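Side-chain contact in aminofutalosine deaminase (PDB 7LKK), which deaminates aminofutalosine in the menaquinone pathway of Helicobacter pylori, as an iron-containing member of the metal-dependent amidohydrolases: residues K175-E178 against L179-E183. Residues are numbered along the deposited sequence; the frame is centred on the assembly and turned at random.
Sequences KFKE and LKDLE
Phe176 O accepts a hydrogen bond from Lys180 N at 2.7 Å, one of three successive i to i+4 hydrogen bonds, flanked by Leu179 N to Lys175 O and Asp181 N to Lys177 O, in the last part of helix 166-180; a type I turn from Lys180 to Glu183 then leads the chain off. On the inner side, Phe176 and Lys180 run side by side. Lys180 CG lies over one face of the Phe176 ring in a CH-pi contact, 3.9 Å from the centroid and displaced toward the rim. Lysine suits this place because its methylenes can pack on an aromatic while its ammonium group reaches beyond the ring: bends at chi2 (-67°) and chi3 (-72°) turn the chain, and NZ forms a salt bridge of 2.9 Å with Glu183 OE1. The other carboxylate oxygen, Glu183 OE2, accepts a hydrogen bond from Ala189 N of strand 187-193. Leu179 CD2 meets Phe176 CD1 obliquely at 4.3 Å, and both residues pack on strands 152-159 and 187-193, as buried apolar groups should in a beta-alpha-beta unit of this TIM-barrel family. On the exposed side, Lys177 NZ stays 4.3 Å from Asp181 OD1, too far for a salt bridge, though the opposite charges probably still attract. One lysine thus serves two chemistries, apolar against Phe176 and ionic at Glu183, linking the last part of the helix to the turn and, through Glu183, to the following strand.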
loop_
_atom_site.group_PDB
_atom_site.type_symbol
_atom_site.label_atom_id
_atom_site.label_comp_id
_atom_site.label_asym_id
_atom_site.label_seq_id
_atom_site.Cartn_x
_atom_site.Cartn_y
_atom_site.Cartn_z
ATOM N N LYS A 175 20.281 -22.091 25.041
ATOM C CA LYS A 175 20.338 -21.333 23.795
ATOM C C LYS A 175 20.464 -19.835 24.066
ATOM O O LYS A 175 21.172 -19.123 23.344
ATOM C CB LYS A 175 19.104 -21.629 22.938
ATOM C CG LYS A 175 19.312 -21.403 21.454
ATOM C CD LYS A 175 20.208 -22.476 20.856
ATOM C CE LYS A 175 20.503 -22.202 19.387
ATOM N NZ LYS A 175 19.451 -22.748 18.484
ATOM N N PHE A 176 19.794 -19.345 25.112
ATOM C CA PHE A 176 19.887 -17.929 25.449
ATOM C C PHE A 176 21.280 -17.566 25.945
ATOM O O PHE A 176 21.790 -16.485 25.631
ATOM C CB PHE A 176 18.834 -17.568 26.494
ATOM C CG PHE A 176 18.823 -16.111 26.863
ATOM C CD1 PHE A 176 18.547 -15.142 25.910
ATOM C CD2 PHE A 176 19.093 -15.709 28.161
ATOM C CE1 PHE A 176 18.535 -13.798 26.248
ATOM C CE2 PHE A 176 19.085 -14.370 28.504
ATOM C CZ PHE A 176 18.806 -13.413 27.546
ATOM N N LYS A 177 21.911 -18.454 26.720
ATOM C CA LYS A 177 23.294 -18.228 27.131
ATOM C C LYS A 177 24.207 -18.113 25.917
ATOM O O LYS A 177 25.151 -17.314 25.907
ATOM C CB LYS A 177 23.756 -19.357 28.053
ATOM C CG LYS A 177 25.251 -19.392 28.304
ATOM C CD LYS A 177 25.673 -18.289 29.260
ATOM C CE LYS A 177 26.968 -18.643 29.973
ATOM N NZ LYS A 177 27.294 -17.674 31.054
ATOM N N GLU A 178 23.926 -18.900 24.878
ATOM C CA GLU A 178 24.678 -18.802 23.633
ATOM C C GLU A 178 24.492 -17.433 22.990
ATOM O O GLU A 178 25.443 -16.853 22.455
ATOM C CB GLU A 178 24.227 -19.915 22.687
ATOM C CG GLU A 178 24.925 -19.975 21.346
ATOM C CD GLU A 178 24.470 -21.172 20.532
ATOM O OE1 GLU A 178 23.936 -22.129 21.136
ATOM O OE2 GLU A 178 24.635 -21.157 19.295
ATOM N N LEU A 179 23.270 -16.897 23.047
ATOM C CA LEU A 179 23.014 -15.558 22.524
ATOM C C LEU A 179 23.670 -14.493 23.392
ATOM O O LEU A 179 24.225 -13.516 22.873
ATOM C CB LEU A 179 21.509 -15.319 22.431
ATOM C CG LEU A 179 21.062 -13.940 21.940
ATOM C CD1 LEU A 179 21.628 -13.656 20.559
ATOM C CD2 LEU A 179 19.544 -13.835 21.943
ATOM N N LYS A 180 23.609 -14.663 24.714
ATOM C CA LYS A 180 24.214 -13.697 25.627
ATOM C C LYS A 180 25.711 -13.568 25.386
ATOM O O LYS A 180 26.272 -12.473 25.495
ATOM C CB LYS A 180 23.941 -14.099 27.076
ATOM C CG LYS A 180 22.565 -13.712 27.590
ATOM C CD LYS A 180 22.412 -12.201 27.692
ATOM C CE LYS A 180 23.228 -11.627 28.838
ATOM N NZ LYS A 180 22.879 -10.202 29.093
ATOM N N ASP A 181 26.380 -14.679 25.068
ATOM C CA ASP A 181 27.821 -14.642 24.850
ATOM C C ASP A 181 28.208 -13.942 23.554
ATOM O O ASP A 181 29.398 -13.692 23.337
ATOM C CB ASP A 181 28.387 -16.064 24.862
ATOM C CG ASP A 181 28.353 -16.694 26.244
ATOM O OD1 ASP A 181 28.221 -15.946 27.236
ATOM O OD2 ASP A 181 28.461 -17.935 26.337
ATOM N N LEU A 182 27.242 -13.604 22.702
ATOM C CA LEU A 182 27.501 -12.871 21.473
ATOM C C LEU A 182 27.192 -11.386 21.595
ATOM O O LEU A 182 27.376 -10.646 20.623
ATOM C CB LEU A 182 26.692 -13.475 20.319
ATOM C CG LEU A 182 27.029 -14.923 19.953
ATOM C CD1 LEU A 182 25.997 -15.494 18.991
ATOM C CD2 LEU A 182 28.432 -15.020 19.369
ATOM N N GLU A 183 26.726 -10.935 22.758
ATOM C CA GLU A 183 26.392 -9.529 22.939
ATOM C C GLU A 183 27.626 -8.650 22.767
ATOM O O GLU A 183 28.730 -9.009 23.183
ATOM C CB GLU A 183 25.785 -9.303 24.326
ATOM C CG GLU A 183 24.285 -9.533 24.403
ATOM C CD GLU A 183 23.712 -9.157 25.757
ATOM O OE1 GLU A 183 24.396 -9.388 26.775
ATOM O OE2 GLU A 183 22.579 -8.630 25.804
#